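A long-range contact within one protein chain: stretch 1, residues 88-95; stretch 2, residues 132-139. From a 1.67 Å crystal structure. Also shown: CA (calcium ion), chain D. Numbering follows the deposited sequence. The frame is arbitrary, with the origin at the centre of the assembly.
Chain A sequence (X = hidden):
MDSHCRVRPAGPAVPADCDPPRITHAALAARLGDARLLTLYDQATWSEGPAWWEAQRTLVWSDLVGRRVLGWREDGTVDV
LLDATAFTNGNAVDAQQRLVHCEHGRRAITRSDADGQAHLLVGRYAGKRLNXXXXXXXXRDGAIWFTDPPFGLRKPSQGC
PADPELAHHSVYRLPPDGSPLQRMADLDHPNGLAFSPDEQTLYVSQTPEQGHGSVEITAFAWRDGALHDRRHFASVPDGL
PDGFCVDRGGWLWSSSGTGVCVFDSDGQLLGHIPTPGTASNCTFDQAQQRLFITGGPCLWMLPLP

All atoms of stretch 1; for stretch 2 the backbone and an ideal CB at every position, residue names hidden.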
# COMPACT_ATOMS: atom_id res chain seq x y z
N THR A 88 3.43 -6.42 8.54
CA THR A 88 2.93 -7.66 9.12
C THR A 88 2.27 -8.50 8.03
O THR A 88 1.50 -7.97 7.22
CB THR A 88 1.92 -7.36 10.24
OG1 THR A 88 2.57 -6.61 11.26
CG2 THR A 88 1.38 -8.65 10.84
N ASN A 89 2.58 -9.79 8.01
CA ASN A 89 2.05 -10.72 7.02
C ASN A 89 1.16 -11.75 7.71
O ASN A 89 -0.00 -11.46 8.00
CB ASN A 89 3.23 -11.41 6.29
CG ASN A 89 2.78 -12.18 5.05
OD1 ASN A 89 3.60 -12.51 4.19
ND2 ASN A 89 1.49 -12.48 4.97
N GLY A 90 1.69 -12.93 8.01
CA GLY A 90 0.88 -13.93 8.66
C GLY A 90 0.42 -13.57 10.07
O GLY A 90 1.11 -12.84 10.79
N ASN A 91 -0.76 -14.06 10.44
CA ASN A 91 -1.33 -13.86 11.78
C ASN A 91 -1.81 -15.23 12.25
O ASN A 91 -2.16 -16.09 11.43
CB ASN A 91 -2.55 -12.93 11.78
CG ASN A 91 -2.22 -11.53 11.35
OD1 ASN A 91 -1.57 -10.78 12.07
ND2 ASN A 91 -2.67 -11.16 10.16
N ALA A 92 -1.85 -15.41 13.56
CA ALA A 92 -2.32 -16.64 14.18
C ALA A 92 -2.75 -16.29 15.59
O ALA A 92 -2.48 -15.18 16.07
CB ALA A 92 -1.21 -17.69 14.21
N VAL A 93 -3.43 -17.22 16.26
CA VAL A 93 -3.91 -16.99 17.61
C VAL A 93 -3.39 -18.11 18.51
O VAL A 93 -3.59 -19.28 18.20
CB VAL A 93 -5.45 -16.99 17.66
CG1 VAL A 93 -5.93 -16.65 19.07
CG2 VAL A 93 -5.99 -15.98 16.65
N ASP A 94 -2.74 -17.75 19.61
CA ASP A 94 -2.20 -18.77 20.49
C ASP A 94 -3.25 -19.32 21.45
O ASP A 94 -4.41 -18.92 21.42
CB ASP A 94 -0.96 -18.25 21.24
CG ASP A 94 -1.28 -17.18 22.27
OD1 ASP A 94 -0.31 -16.52 22.72
OD2 ASP A 94 -2.46 -17.02 22.65
N ALA A 95 -2.84 -20.26 22.29
CA ALA A 95 -3.75 -20.89 23.23
C ALA A 95 -4.39 -19.90 24.20
O ALA A 95 -5.52 -20.11 24.66
CB ALA A 95 -3.03 -21.99 24.00
N UNK A 132 12.58 -12.97 6.75
CA UNK A 132 11.32 -12.23 6.76
C UNK A 132 10.18 -13.23 6.95
O UNK A 132 9.62 -13.74 5.98
CB UNK A 132 11.14 -11.42 5.47
N UNK A 133 9.86 -13.55 8.22
CA UNK A 133 8.79 -14.49 8.56
C UNK A 133 7.56 -14.19 7.73
O UNK A 133 7.09 -13.05 7.68
CB UNK A 133 8.45 -14.43 10.05
N UNK A 134 7.05 -15.23 7.08
CA UNK A 134 5.92 -15.10 6.18
C UNK A 134 4.58 -15.56 6.74
O UNK A 134 3.61 -14.79 6.77
CB UNK A 134 6.22 -15.89 4.90
N UNK A 135 4.50 -16.81 7.19
CA UNK A 135 3.25 -17.33 7.75
C UNK A 135 3.58 -18.13 9.01
O UNK A 135 4.71 -18.59 9.19
CB UNK A 135 2.50 -18.19 6.73
N UNK A 136 2.60 -18.28 9.90
CA UNK A 136 2.82 -19.02 11.14
C UNK A 136 1.58 -19.72 11.65
O UNK A 136 0.46 -19.40 11.24
CB UNK A 136 3.34 -18.07 12.22
N UNK A 137 1.79 -20.69 12.53
CA UNK A 137 0.71 -21.45 13.14
C UNK A 137 1.13 -21.75 14.57
O UNK A 137 2.30 -21.62 14.92
CB UNK A 137 0.41 -22.73 12.36
N UNK A 138 0.17 -22.12 15.40
CA UNK A 138 0.45 -22.46 16.79
C UNK A 138 0.03 -23.90 17.01
O UNK A 138 -1.12 -24.26 16.77
CB UNK A 138 -0.27 -21.52 17.76
N UNK A 139 0.97 -24.73 17.46
CA UNK A 139 0.68 -26.14 17.72
C UNK A 139 -0.08 -26.31 19.02
O UNK A 139 -0.16 -25.39 19.83
CB UNK A 139 1.97 -26.96 17.76
CA CA D . 2.14 -16.36 2.55

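The two stretches run nearly parallel: the axes of strand 88-93 and strand 136-138 differ by 7° in direction and approach to 6.2 Å. The calcium ion lies beside positions 134 and 135.

Position 132 lies far from stretch 1, with nothing of it within 5.5 Å of the ideal CB, so this contact sets no preference; the residue is Ser-132, whose hydroxyl is hydrogen-bonded elsewhere in the structure. Position 133 is almost as free. Its phi of -45° lies near the range that a proline ring allows, though many other residues could adopt it, and the residue is Pro-133.

Position 134 is more telling. Its CB points away from stretch 1, but the calcium ion lies within reach of a side chain of moderate length, and Asn-89 OD1 is 4.3 Å from the ideal CB. A side chain ending in oxygen is therefore favoured: Asp, Asn, or perhaps Glu or Gln. In the deposited Asn-134, with chi1 in t, Asn-134 OD1 binds the calcium ion at 2.4 Å. Its amide supplies a donor as well: Asn-134 ND2 gives a hydrogen bond to water 1 (3.1 Å), itself a calcium ligand, which donates weakly to Asn-89 OD1 (3.3 Å). The backbone also joins the stretches, since Gly-90 N donates to Asn-134 O at 2.9 Å. The chains are tight here: a CB on Gly-90 would lie 2.8 Å from Asn-134 O and from the CA of position 135.

At position 135 the CB points sideways, 5.0 Å from Gly-90 CA. The glycine offers no side chain to pack against, while Asn-91 presents a backbone NH nearby, so a short polar acceptor such as Asp, Asn or Ser would be reasonable. Asp-135 spans the gap through water 2, which accepts from Asn-91 N (3.1 Å) and lies 2.7 Å from Asp-135 OD2, to which it can donate. The same carboxylate oxygen, Asp-135 OD2, accepts from the backbone N of position 136 at 2.8 Å, and Asp-135 OD1 accepts at 2.6 Å from water 5, another calcium ligand.

The CB at position 136 also points sideways, 5.0 Å from Ala-92 CB. Beside the small alanine there is room for a medium-sized apolar chain, so Leu, Ile, Val or Met could serve. It is Leu-136, with chi1 in p, which brings CG to 3.8 Å from Ala-92 CB and CD2 to 3.5 Å from Gly-90 C, covering the backbone of Gly-90.

Position 137 points away, and its extended backbone suits a beta-branched residue without demanding one; Ile-137 is found.

Position 138 turns back toward stretch 1, its ideal CB 4.0 Å from Val-93 O and 5.3 Å from Ala-92 CB. A compact, beta-branched side chain fits the extended backbone: Val or Ile to pack on Ala-92, or Thr, since Val-93 O is an acceptor nearby. Val-138 places CG2 at 4.2 Å from Ala-92 CB and 4.0 Å from Asp-94 CA.

Position 139 is out of reach of stretch 1, which leaves the choice open; the residue is Ala-139.

Stretch 2, residues 132-139: SPNDLIVA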
# COMPACT_ATOMS: atom_id res chain seq x y z
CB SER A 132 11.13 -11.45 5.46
OG SER A 132 11.49 -12.23 4.33
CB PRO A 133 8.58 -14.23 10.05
CG PRO A 133 9.98 -13.93 10.51
CD PRO A 133 10.48 -13.00 9.43
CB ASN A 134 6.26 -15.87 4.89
CG ASN A 134 5.31 -15.58 3.76
OD1 ASN A 134 4.14 -15.95 3.81
ND2 ASN A 134 5.80 -14.90 2.73
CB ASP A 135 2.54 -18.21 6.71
CG ASP A 135 1.03 -18.27 6.91
OD1 ASP A 135 0.33 -18.73 5.98
OD2 ASP A 135 0.55 -17.86 7.99
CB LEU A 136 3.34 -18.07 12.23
CG LEU A 136 2.35 -17.15 12.97
CD1 LEU A 136 3.12 -16.28 13.95
CD2 LEU A 136 1.58 -16.28 11.97
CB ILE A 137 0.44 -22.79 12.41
CG1 ILE A 137 1.68 -23.68 12.45
CG2 ILE A 137 0.00 -22.51 10.98
CD1 ILE A 137 1.50 -25.06 11.82
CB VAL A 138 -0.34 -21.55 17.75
CG1 VAL A 138 0.03 -21.88 19.18
CG2 VAL A 138 -0.04 -20.09 17.44
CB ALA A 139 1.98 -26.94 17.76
O HOH W 1 3.05 -14.28 1.41
O HOH W 2 -1.60 -16.41 8.61
O HOH W 3 -2.14 -19.21 11.10
O HOH W 4 1.58 -15.43 4.71
O HOH W 5 1.29 -18.37 3.54
O HOH W 6 -0.31 -16.42 2.44
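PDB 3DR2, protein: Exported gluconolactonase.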